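Local coordinates for SusD superfamily protein (Parabacteroides distasonis, PDB 3OTN) that probably binds carbohydrate or another nutrient at the bacterial outer membrane, at residues T233-L238 with K305-T310; K289-S294 with L418-K423; D299-E304 with W411-F416. All blocks are in the same frame, centred on the assembly; numbering follows the deposited sequence.

Contact 1. Residues T233-L238 with K305-T310; sequences TDYESL and KQYFFT. With EDO (1,2-ethanediol), chain O.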
loop_
_atom_site.group_PDB
_atom_site.type_symbol
_atom_site.label_atom_id
_atom_site.label_comp_id
_atom_site.label_asym_id
_atom_site.label_seq_id
_atom_site.Cartn_x
_atom_site.Cartn_y
_atom_site.Cartn_z
ATOM N N THR A 233 -19.979 5.577 0.258
ATOM C CA THR A 233 -21.139 5.085 -0.485
ATOM C C THR A 233 -20.828 4.976 -1.953
ATOM O O THR A 233 -21.480 4.230 -2.667
ATOM C CB THR A 233 -22.371 5.989 -0.257
ATOM O OG1 THR A 233 -22.037 7.335 -0.634
ATOM C CG2 THR A 233 -22.739 5.965 1.204
ATOM N N ASP A 234 -19.846 5.730 -2.424
ATOM C CA ASP A 234 -19.397 5.586 -3.819
ATOM C C ASP A 234 -17.881 5.712 -3.960
ATOM O O ASP A 234 -17.181 5.860 -2.965
ATOM C CB ASP A 234 -20.147 6.581 -4.687
ATOM C CG ASP A 234 -19.765 7.997 -4.413
ATOM O OD1 ASP A 234 -18.775 8.223 -3.685
ATOM O OD2 ASP A 234 -20.465 8.875 -4.958
ATOM N N TYR A 235 -17.382 5.663 -5.185
ATOM C CA TYR A 235 -15.940 5.591 -5.443
ATOM C C TYR A 235 -15.278 6.923 -5.606
ATOM O O TYR A 235 -14.067 7.002 -5.490
ATOM C CB TYR A 235 -15.679 4.727 -6.668
ATOM C CG TYR A 235 -16.285 3.356 -6.475
ATOM C CD1 TYR A 235 -15.871 2.526 -5.423
ATOM C CD2 TYR A 235 -17.276 2.888 -7.312
ATOM C CE1 TYR A 235 -16.438 1.267 -5.230
ATOM C CE2 TYR A 235 -17.848 1.633 -7.133
ATOM C CZ TYR A 235 -17.415 0.824 -6.094
ATOM O OH TYR A 235 -17.997 -0.410 -5.932
ATOM N N GLU A 236 -16.059 7.967 -5.905
ATOM C CA GLU A 236 -15.510 9.320 -6.038
ATOM C C GLU A 236 -14.743 9.776 -4.766
ATOM O O GLU A 236 -13.772 10.550 -4.840
ATOM C CB GLU A 236 -16.635 10.329 -6.343
ATOM C CG GLU A 236 -16.110 11.634 -6.865
ATOM C CD GLU A 236 -17.124 12.782 -6.875
ATOM O OE1 GLU A 236 -18.228 12.655 -6.317
ATOM O OE2 GLU A 236 -16.780 13.838 -7.425
ATOM N N SER A 237 -15.170 9.324 -3.599
ATOM C CA SER A 237 -14.435 9.680 -2.376
ATOM C C SER A 237 -12.935 9.362 -2.392
ATOM O O SER A 237 -12.165 10.081 -1.739
ATOM C CB SER A 237 -15.060 9.048 -1.150
ATOM O OG SER A 237 -16.295 9.655 -0.865
ATOM N N LEU A 238 -12.534 8.311 -3.125
ATOM C CA LEU A 238 -11.119 7.882 -3.195
ATOM C C LEU A 238 -10.253 8.899 -3.950
ATOM O O LEU A 238 -9.049 8.827 -3.868
ATOM C CB LEU A 238 -10.989 6.497 -3.886
ATOM C CG LEU A 238 -11.727 5.340 -3.195
ATOM C CD1 LEU A 238 -11.656 4.072 -4.008
ATOM C CD2 LEU A 238 -11.207 5.138 -1.779
ATOM N N LYS A 305 -15.690 6.081 -15.973
ATOM C CA LYS A 305 -15.357 7.067 -14.940
ATOM C C LYS A 305 -15.778 6.671 -13.508
ATOM O O LYS A 305 -16.170 7.510 -12.690
ATOM C CB LYS A 305 -15.813 8.495 -15.363
ATOM C CG LYS A 305 -14.975 9.014 -16.561
ATOM C CD LYS A 305 -15.415 10.357 -17.085
ATOM C CE LYS A 305 -14.743 10.706 -18.400
ATOM N NZ LYS A 305 -15.226 9.894 -19.581
ATOM N N GLN A 306 -15.635 5.380 -13.221
ATOM C CA GLN A 306 -15.636 4.866 -11.866
ATOM C C GLN A 306 -14.178 4.543 -11.612
ATOM O O GLN A 306 -13.411 5.467 -11.412
ATOM C CB GLN A 306 -16.618 3.699 -11.708
ATOM C CG GLN A 306 -18.077 4.181 -11.892
ATOM C CD GLN A 306 -18.571 5.114 -10.769
ATOM O OE1 GLN A 306 -18.040 5.133 -9.669
ATOM N NE2 GLN A 306 -19.621 5.847 -11.050
ATOM N N TYR A 307 -13.758 3.288 -11.665
ATOM C CA TYR A 307 -12.346 2.974 -11.474
ATOM C C TYR A 307 -11.513 3.179 -12.730
ATOM O O TYR A 307 -10.286 3.383 -12.641
ATOM C CB TYR A 307 -12.206 1.546 -10.972
ATOM C CG TYR A 307 -12.348 1.334 -9.482
ATOM C CD1 TYR A 307 -12.756 2.346 -8.603
ATOM C CD2 TYR A 307 -12.071 0.084 -8.940
ATOM C CE1 TYR A 307 -12.818 2.126 -7.230
ATOM C CE2 TYR A 307 -12.118 -0.137 -7.554
ATOM C CZ TYR A 307 -12.513 0.877 -6.712
ATOM O OH TYR A 307 -12.604 0.657 -5.354
ATOM N N PHE A 308 -12.167 3.112 -13.893
ATOM C CA PHE A 308 -11.491 3.209 -15.178
ATOM C C PHE A 308 -12.148 4.256 -16.057
ATOM O O PHE A 308 -13.330 4.599 -15.861
ATOM C CB PHE A 308 -11.474 1.831 -15.887
ATOM C CG PHE A 308 -10.916 0.739 -15.026
ATOM C CD1 PHE A 308 -9.579 0.747 -14.671
ATOM C CD2 PHE A 308 -11.759 -0.237 -14.472
ATOM C CE1 PHE A 308 -9.069 -0.249 -13.831
ATOM C CE2 PHE A 308 -11.271 -1.199 -13.618
ATOM C CZ PHE A 308 -9.927 -1.224 -13.301
ATOM N N PHE A 309 -11.382 4.751 -17.022
ATOM C CA PHE A 309 -11.901 5.641 -18.074
ATOM C C PHE A 309 -11.263 5.352 -19.417
ATOM O O PHE A 309 -10.229 4.695 -19.502
ATOM C CB PHE A 309 -11.868 7.133 -17.684
ATOM C CG PHE A 309 -10.506 7.804 -17.701
ATOM C CD1 PHE A 309 -9.421 7.298 -16.997
ATOM C CD2 PHE A 309 -10.353 9.049 -18.343
ATOM C CE1 PHE A 309 -8.180 7.981 -16.960
ATOM C CE2 PHE A 309 -9.118 9.731 -18.320
ATOM C CZ PHE A 309 -8.035 9.205 -17.626
ATOM N N THR A 310 -11.961 5.773 -20.468
ATOM C CA THR A 310 -11.609 5.458 -21.863
ATOM C C THR A 310 -11.745 6.664 -22.795
ATOM O O THR A 310 -11.381 6.582 -23.961
ATOM C CB THR A 310 -12.547 4.362 -22.410
ATOM O OG1 THR A 310 -13.886 4.853 -22.382
ATOM C CG2 THR A 310 -12.480 3.091 -21.597
HETATM C C1 EDO O . -14.746 5.844 -26.136
HETATM O O1 EDO O . -15.336 6.014 -24.851
HETATM C C2 EDO O . -14.996 4.413 -26.621
HETATM O O2 EDO O . -14.178 3.514 -25.877
HETATM O O HOH W 1 -18.511 6.871 -7.606
#
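An edge-to-face pair of tyrosines, Tyr235 and Tyr307, joins the loop between helix 210-225 and strand 249-253 to the chain that leads into strand 308-312. The edge of Tyr307 is turned toward the face of Tyr235, with centroids 4.9 Å apart and planes at 60°, and its nearest atom, CE1, comes within 3.6 Å of Tyr235 CD1. Leu238, three residues on from Tyr235, sets its CD1, an apolar methyl, 3.8 Å from Tyr307 OH. That hydroxyl is not idle, for it donates to the carbonyl of Asp417. Gln306 reaches the other tyrosine by a bend at chi2 (-68°), which folds its amide back so that OE1 lies at the edge of the Tyr235 ring, 3.3 Å from CD2. The same oxygen accepts a hydrogen bond from a water at 2.7 Å, and this water in turn accepts from Tyr235 N at 2.9 Å. Glutamine therefore suits the border of the contact, with a carbonyl that can face an aromatic C-H and a water together. With no direct hydrogen bond across the two segments, cohesion comes from ring packing and one bridging water, while the buried phenol oxygen of Tyr307 is paid for by a backbone carbonyl.

Contact 2. Residues K289-S294 with L418-K423; sequences KEFVES and LCYENK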
loop_
_atom_site.group_PDB
_atom_site.type_symbol
_atom_site.label_atom_id
_atom_site.label_comp_id
_atom_site.label_asym_id
_atom_site.label_seq_id
_atom_site.Cartn_x
_atom_site.Cartn_y
_atom_site.Cartn_z
ATOM N N LYS A 289 -6.178 -4.754 -20.167
ATOM C CA LYS A 289 -7.491 -5.087 -20.731
ATOM C C LYS A 289 -8.061 -6.362 -20.081
ATOM O O LYS A 289 -9.218 -6.407 -19.751
ATOM C CB LYS A 289 -7.339 -5.247 -22.258
ATOM C CG LYS A 289 -8.505 -5.895 -23.025
ATOM C CD LYS A 289 -8.077 -6.220 -24.487
ATOM C CE LYS A 289 -8.775 -7.485 -25.033
ATOM N NZ LYS A 289 -10.222 -7.292 -25.318
ATOM N N GLU A 290 -7.222 -7.374 -19.869
ATOM C CA GLU A 290 -7.624 -8.672 -19.262
ATOM C C GLU A 290 -8.130 -8.558 -17.819
ATOM O O GLU A 290 -9.099 -9.227 -17.434
ATOM C CB GLU A 290 -6.467 -9.702 -19.293
ATOM C CG GLU A 290 -6.036 -10.185 -20.694
ATOM C CD GLU A 290 -5.008 -9.268 -21.384
ATOM O OE1 GLU A 290 -4.749 -8.118 -20.906
ATOM O OE2 GLU A 290 -4.480 -9.703 -22.418
ATOM N N PHE A 291 -7.493 -7.703 -17.015
ATOM C CA PHE A 291 -7.990 -7.454 -15.676
ATOM C C PHE A 291 -9.293 -6.693 -15.692
ATOM O O PHE A 291 -10.224 -7.045 -14.957
ATOM C CB PHE A 291 -6.981 -6.723 -14.804
ATOM C CG PHE A 291 -7.460 -6.502 -13.388
ATOM C CD1 PHE A 291 -7.816 -7.578 -12.590
ATOM C CD2 PHE A 291 -7.580 -5.211 -12.867
ATOM C CE1 PHE A 291 -8.258 -7.383 -11.270
ATOM C CE2 PHE A 291 -8.025 -4.999 -11.569
ATOM C CZ PHE A 291 -8.357 -6.088 -10.756
ATOM N N VAL A 292 -9.369 -5.642 -16.505
ATOM C CA VAL A 292 -10.588 -4.840 -16.558
ATOM C C VAL A 292 -11.761 -5.734 -16.972
ATOM O O VAL A 292 -12.849 -5.679 -16.371
ATOM C CB VAL A 292 -10.420 -3.627 -17.483
ATOM C CG1 VAL A 292 -11.775 -2.931 -17.751
ATOM C CG2 VAL A 292 -9.398 -2.632 -16.875
ATOM N N GLU A 293 -11.531 -6.601 -17.961
ATOM C CA GLU A 293 -12.607 -7.442 -18.496
ATOM C C GLU A 293 -12.932 -8.655 -17.598
ATOM O O GLU A 293 -13.857 -9.375 -17.904
ATOM C CB GLU A 293 -12.286 -7.830 -19.947
ATOM C CG GLU A 293 -12.279 -6.536 -20.803
ATOM C CD GLU A 293 -11.992 -6.709 -22.271
ATOM O OE1 GLU A 293 -11.634 -7.827 -22.687
ATOM O OE2 GLU A 293 -12.152 -5.690 -22.996
ATOM N N SER A 294 -12.176 -8.852 -16.501
ATOM C CA SER A 294 -12.414 -9.939 -15.523
ATOM C C SER A 294 -13.462 -9.644 -14.452
ATOM O O SER A 294 -13.877 -10.556 -13.736
ATOM C CB SER A 294 -11.106 -10.339 -14.814
ATOM O OG SER A 294 -10.661 -9.407 -13.845
ATOM N N LEU A 418 -9.796 -3.128 -4.131
ATOM C CA LEU A 418 -8.520 -2.517 -3.757
ATOM C C LEU A 418 -7.459 -2.439 -4.875
ATOM O O LEU A 418 -6.285 -2.188 -4.603
ATOM C CB LEU A 418 -7.948 -3.246 -2.536
ATOM C CG LEU A 418 -8.965 -3.475 -1.396
ATOM C CD1 LEU A 418 -8.310 -4.280 -0.277
ATOM C CD2 LEU A 418 -9.477 -2.125 -0.881
ATOM N N CYS A 419 -7.842 -2.652 -6.128
ATOM C CA CYS A 419 -6.854 -2.661 -7.193
ATOM C C CYS A 419 -6.071 -1.355 -7.288
ATOM O O CYS A 419 -6.644 -0.281 -7.147
ATOM C CB CYS A 419 -7.500 -2.943 -8.553
ATOM S SG CYS A 419 -8.928 -1.870 -8.983
ATOM N N TYR A 420 -4.771 -1.494 -7.563
ATOM C CA TYR A 420 -3.851 -0.401 -7.802
ATOM C C TYR A 420 -3.607 0.457 -6.578
ATOM O O TYR A 420 -3.191 1.610 -6.720
ATOM C CB TYR A 420 -4.281 0.428 -9.029
ATOM C CG TYR A 420 -4.542 -0.499 -10.229
ATOM C CD1 TYR A 420 -3.521 -1.290 -10.742
ATOM C CD2 TYR A 420 -5.798 -0.619 -10.787
ATOM C CE1 TYR A 420 -3.745 -2.165 -11.806
ATOM C CE2 TYR A 420 -6.040 -1.509 -11.853
ATOM C CZ TYR A 420 -5.000 -2.273 -12.349
ATOM O OH TYR A 420 -5.189 -3.150 -13.408
ATOM N N GLU A 421 -3.859 -0.116 -5.393
ATOM C CA GLU A 421 -3.640 0.551 -4.089
ATOM C C GLU A 421 -2.483 -0.058 -3.308
ATOM O O GLU A 421 -2.382 0.130 -2.090
ATOM C CB GLU A 421 -4.923 0.467 -3.237
ATOM C CG GLU A 421 -6.108 1.246 -3.750
ATOM C CD GLU A 421 -7.388 1.077 -2.868
ATOM O OE1 GLU A 421 -7.310 1.204 -1.639
ATOM O OE2 GLU A 421 -8.464 0.814 -3.428
ATOM N N ASN A 422 -1.594 -0.775 -4.000
ATOM C CA ASN A 422 -0.408 -1.379 -3.398
ATOM C C ASN A 422 -0.749 -2.451 -2.368
ATOM O O ASN A 422 -0.071 -2.580 -1.336
ATOM C CB ASN A 422 0.540 -0.276 -2.798
ATOM C CG ASN A 422 1.486 0.388 -3.841
ATOM O OD1 ASN A 422 2.384 1.129 -3.448
ATOM N ND2 ASN A 422 1.258 0.172 -5.145
ATOM N N LYS A 423 -1.815 -3.213 -2.614
ATOM C CA LYS A 423 -2.224 -4.332 -1.717
ATOM C C LYS A 423 -2.124 -5.702 -2.352
ATOM O O LYS A 423 -1.872 -6.697 -1.660
ATOM C CB LYS A 423 -3.695 -4.155 -1.268
ATOM C CG LYS A 423 -3.996 -2.872 -0.539
ATOM C CD LYS A 423 -3.227 -2.761 0.754
ATOM C CE LYS A 423 -3.440 -1.382 1.393
ATOM N NZ LYS A 423 -3.080 -1.470 2.804
#
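Phe291 swings its ring out from helix 289-292 with CG opposite the backbone N (chi1 -178°), while Tyr420 holds CG beside its own N (chi1 -50°), which carries the far end of its phenol back to that ring. The two side chains run past each other in opposite directions with ring planes almost perpendicular, and the closest approach is 3.2 Å, from Tyr420 OH to Phe291 CD2. The hydroxyl's polar partner is the carbonyl of Lys54, to which it donates. Cys419 comes from another side: its CB meets the edge of the phenylalanine, 3.7 Å from CE2, and its SG lies near the ring plane at 5.5 Å from the ring centroid, a sulfur-aromatic contact at the edge. Cys419 and Tyr420 are the two central residues of a type II beta turn, Leu418 to Glu421, which connects helix 403-418 with helix 424-431; the turn thus presents both to one flat apolar group. Were Phe291 cut back to an alanine, a gap would probably open beside Cys419 CB and Tyr420 would lose one of the aromatic rings that pack against it. At its other end Phe291 is tied down through its backbone, since its carbonyl O accepts from Ser294 N at 3.1 Å and from Ser294 OG at 2.6 Å. Lys289 NZ forms a salt bridge of 3.0 Å with Glu293 OE1.

Contact 3. Residues D299-E304 with W411-F416; sequences DKRTEE and WDQRYF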
loop_
_atom_site.group_PDB
_atom_site.type_symbol
_atom_site.label_atom_id
_atom_site.label_comp_id
_atom_site.label_asym_id
_atom_site.label_seq_id
_atom_site.Cartn_x
_atom_site.Cartn_y
_atom_site.Cartn_z
ATOM N N ASP A 299 -20.784 -4.793 -13.000
ATOM C CA ASP A 299 -20.052 -4.185 -11.855
ATOM C C ASP A 299 -19.969 -2.653 -12.030
ATOM O O ASP A 299 -19.518 -2.156 -13.074
ATOM C CB ASP A 299 -18.660 -4.812 -11.761
ATOM C CG ASP A 299 -17.993 -4.615 -10.404
ATOM O OD1 ASP A 299 -17.942 -3.480 -9.928
ATOM O OD2 ASP A 299 -17.455 -5.602 -9.849
ATOM N N LYS A 300 -20.420 -1.898 -11.033
ATOM C CA LYS A 300 -20.260 -0.447 -11.054
ATOM C C LYS A 300 -18.801 -0.005 -11.259
ATOM O O LYS A 300 -18.554 1.015 -11.901
ATOM C CB LYS A 300 -20.822 0.187 -9.792
ATOM C CG LYS A 300 -20.782 1.702 -9.782
ATOM C CD LYS A 300 -21.572 2.283 -8.607
ATOM C CE LYS A 300 -21.542 3.809 -8.573
ATOM N NZ LYS A 300 -22.392 4.351 -7.510
ATOM N N ARG A 301 -17.840 -0.760 -10.724
ATOM C CA ARG A 301 -16.432 -0.368 -10.803
ATOM C C ARG A 301 -15.905 -0.261 -12.234
ATOM O O ARG A 301 -14.974 0.531 -12.493
ATOM C CB ARG A 301 -15.561 -1.318 -9.961
ATOM C CG ARG A 301 -15.842 -1.143 -8.442
ATOM C CD ARG A 301 -15.390 -2.257 -7.525
ATOM N NE ARG A 301 -16.027 -3.549 -7.768
ATOM C CZ ARG A 301 -16.059 -4.553 -6.888
ATOM N NH1 ARG A 301 -15.448 -4.461 -5.697
ATOM N NH2 ARG A 301 -16.674 -5.684 -7.217
ATOM N N THR A 302 -16.506 -1.027 -13.158
ATOM C CA THR A 302 -16.112 -0.975 -14.572
ATOM C C THR A 302 -16.995 -0.047 -15.429
ATOM O O THR A 302 -16.842 0.008 -16.652
ATOM C CB THR A 302 -16.060 -2.402 -15.191
ATOM O OG1 THR A 302 -17.316 -3.050 -14.949
ATOM C CG2 THR A 302 -14.912 -3.195 -14.560
ATOM N N GLU A 303 -17.893 0.702 -14.806
ATOM C CA GLU A 303 -18.645 1.722 -15.544
ATOM C C GLU A 303 -17.729 2.918 -15.786
ATOM O O GLU A 303 -16.819 3.204 -14.980
ATOM C CB GLU A 303 -19.908 2.141 -14.803
ATOM C CG GLU A 303 -20.894 0.996 -14.647
ATOM C CD GLU A 303 -22.167 1.388 -13.899
ATOM O OE1 GLU A 303 -22.316 2.567 -13.502
ATOM O OE2 GLU A 303 -23.010 0.488 -13.705
ATOM N N GLU A 304 -17.963 3.587 -16.905
ATOM C CA GLU A 304 -17.109 4.684 -17.349
ATOM C C GLU A 304 -16.944 5.714 -16.242
ATOM O O GLU A 304 -17.927 6.175 -15.674
ATOM C CB GLU A 304 -17.698 5.360 -18.591
ATOM C CG GLU A 304 -16.863 6.523 -19.168
ATOM C CD GLU A 304 -15.476 6.100 -19.691
ATOM O OE1 GLU A 304 -15.292 4.940 -20.093
ATOM O OE2 GLU A 304 -14.599 6.988 -19.737
ATOM N N TRP A 411 -11.107 -12.761 -1.478
ATOM C CA TRP A 411 -9.980 -12.470 -2.348
ATOM C C TRP A 411 -10.445 -11.682 -3.577
ATOM O O TRP A 411 -9.837 -10.659 -3.914
ATOM C CB TRP A 411 -9.257 -13.726 -2.783
ATOM C CG TRP A 411 -8.445 -14.398 -1.720
ATOM C CD1 TRP A 411 -8.048 -13.884 -0.494
ATOM C CD2 TRP A 411 -7.903 -15.707 -1.793
ATOM N NE1 TRP A 411 -7.299 -14.811 0.180
ATOM C CE2 TRP A 411 -7.203 -15.943 -0.583
ATOM C CE3 TRP A 411 -7.957 -16.726 -2.755
ATOM C CZ2 TRP A 411 -6.530 -17.146 -0.331
ATOM C CZ3 TRP A 411 -7.283 -17.931 -2.497
ATOM C CH2 TRP A 411 -6.594 -18.125 -1.290
ATOM N N ASP A 412 -11.532 -12.130 -4.217
ATOM C CA ASP A 412 -12.044 -11.437 -5.396
ATOM C C ASP A 412 -12.299 -9.954 -5.093
ATOM O O ASP A 412 -11.852 -9.050 -5.847
ATOM C CB ASP A 412 -13.334 -12.069 -5.927
ATOM C CG ASP A 412 -13.096 -13.274 -6.861
ATOM O OD1 ASP A 412 -11.948 -13.757 -7.052
ATOM O OD2 ASP A 412 -14.104 -13.753 -7.413
ATOM N N GLN A 413 -13.009 -9.689 -4.000
ATOM C CA GLN A 413 -13.301 -8.313 -3.651
ATOM C C GLN A 413 -12.048 -7.514 -3.290
ATOM O O GLN A 413 -12.018 -6.314 -3.518
ATOM C CB GLN A 413 -14.397 -8.198 -2.582
ATOM C CG GLN A 413 -15.731 -8.804 -3.010
ATOM C CD GLN A 413 -16.184 -8.324 -4.376
ATOM O OE1 GLN A 413 -16.010 -7.156 -4.707
ATOM N NE2 GLN A 413 -16.755 -9.216 -5.173
ATOM N N ARG A 414 -11.010 -8.175 -2.777
ATOM C CA ARG A 414 -9.743 -7.521 -2.567
ATOM C C ARG A 414 -9.145 -7.080 -3.911
ATOM O O ARG A 414 -8.665 -5.951 -4.030
ATOM C CB ARG A 414 -8.770 -8.409 -1.806
ATOM C CG ARG A 414 -9.169 -8.597 -0.326
ATOM C CD ARG A 414 -8.074 -9.351 0.447
ATOM N NE ARG A 414 -6.911 -8.489 0.554
ATOM C CZ ARG A 414 -6.787 -7.483 1.399
ATOM N NH1 ARG A 414 -7.714 -7.231 2.314
ATOM N NH2 ARG A 414 -5.700 -6.736 1.358
ATOM N N TYR A 415 -9.140 -7.978 -4.901
ATOM C CA TYR A 415 -8.621 -7.633 -6.214
ATOM C C TYR A 415 -9.462 -6.497 -6.828
ATOM O O TYR A 415 -8.927 -5.485 -7.285
ATOM C CB TYR A 415 -8.647 -8.822 -7.175
ATOM C CG TYR A 415 -7.438 -9.755 -7.086
ATOM C CD1 TYR A 415 -7.217 -10.555 -5.964
ATOM C CD2 TYR A 415 -6.555 -9.876 -8.153
ATOM C CE1 TYR A 415 -6.141 -11.451 -5.902
ATOM C CE2 TYR A 415 -5.486 -10.751 -8.099
ATOM C CZ TYR A 415 -5.286 -11.541 -6.996
ATOM O OH TYR A 415 -4.208 -12.377 -6.974
ATOM N N PHE A 416 -10.774 -6.674 -6.814
ATOM C CA PHE A 416 -11.658 -5.762 -7.513
ATOM C C PHE A 416 -11.801 -4.403 -6.846
ATOM O O PHE A 416 -11.869 -3.392 -7.562
ATOM C CB PHE A 416 -13.018 -6.374 -7.761
ATOM C CG PHE A 416 -12.986 -7.632 -8.653
ATOM C CD1 PHE A 416 -12.253 -7.662 -9.848
ATOM C CD2 PHE A 416 -13.723 -8.739 -8.312
ATOM C CE1 PHE A 416 -12.251 -8.816 -10.658
ATOM C CE2 PHE A 416 -13.731 -9.893 -9.118
ATOM C CZ PHE A 416 -12.993 -9.915 -10.290
#
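Arg301 and Gln413 meet end-on, both terminal nitrogens of the guanidinium closing on one amide oxygen: NH1 lies 2.9 Å and NH2 3.0 Å from Gln413 OE1. The two flat groups are nearly coplanar, 7° apart. NH1 approaches almost in line with the C=O bond, whereas NH2 lies in the carbonyl plane on a lone pair. Both bonds bend at the hydrogen, as sharing one acceptor requires. Asp299 takes the neighbouring side of the guanidinium, where its OD1 accepts from NE at 2.9 Å and its OD2 from NH2 at 2.7 Å, each through a syn lone pair. The remaining N-H, on NH1, goes to Asp417, so all five guanidinium hydrogens are accounted for. With two carboxylates already beside one guanidinium, a neutral glutamine supplies a further acceptor without adding a third negative charge; its own NE2 donates to Glu409. Phe416 covers a face of the guanidinium with its CB, 3.7 Å from CZ, while its carbonyl O is buried here without a polar partner. Asp299 OD1 has a second donor, the backbone N of Arg301, at 2.8 Å, which helps hold the carboxylate in place for the side chain. This is an Asx turn opening a short 3-10 segment, whose arginine docks on helix 403-418 within the SusD-family region of the chain.

In the fold
The three contacts form one continuous buried region. Contacts 2 and 3 are nearest, with centres about 8 Å apart, and use successive parts of the chain, helix 403-418 and the turn that follows it; Phe291 CZ lies 3.6 Å from Tyr415 O. Contacts 1 and 3, about 10 Å apart between centres, are joined through the backbone by a probable hydrogen bond of 3.1 Å from Tyr307 N to Arg301 O. Contacts 1 and 2, about 13 Å apart, touch where Tyr307 CD2 packs 3.7 Å from Cys419 SG. An ethanediol at Thr310 and an acetate about 4 Å from the Phe416 side chain probably come from the crystallisation liquor, so they do not establish a nutrient site.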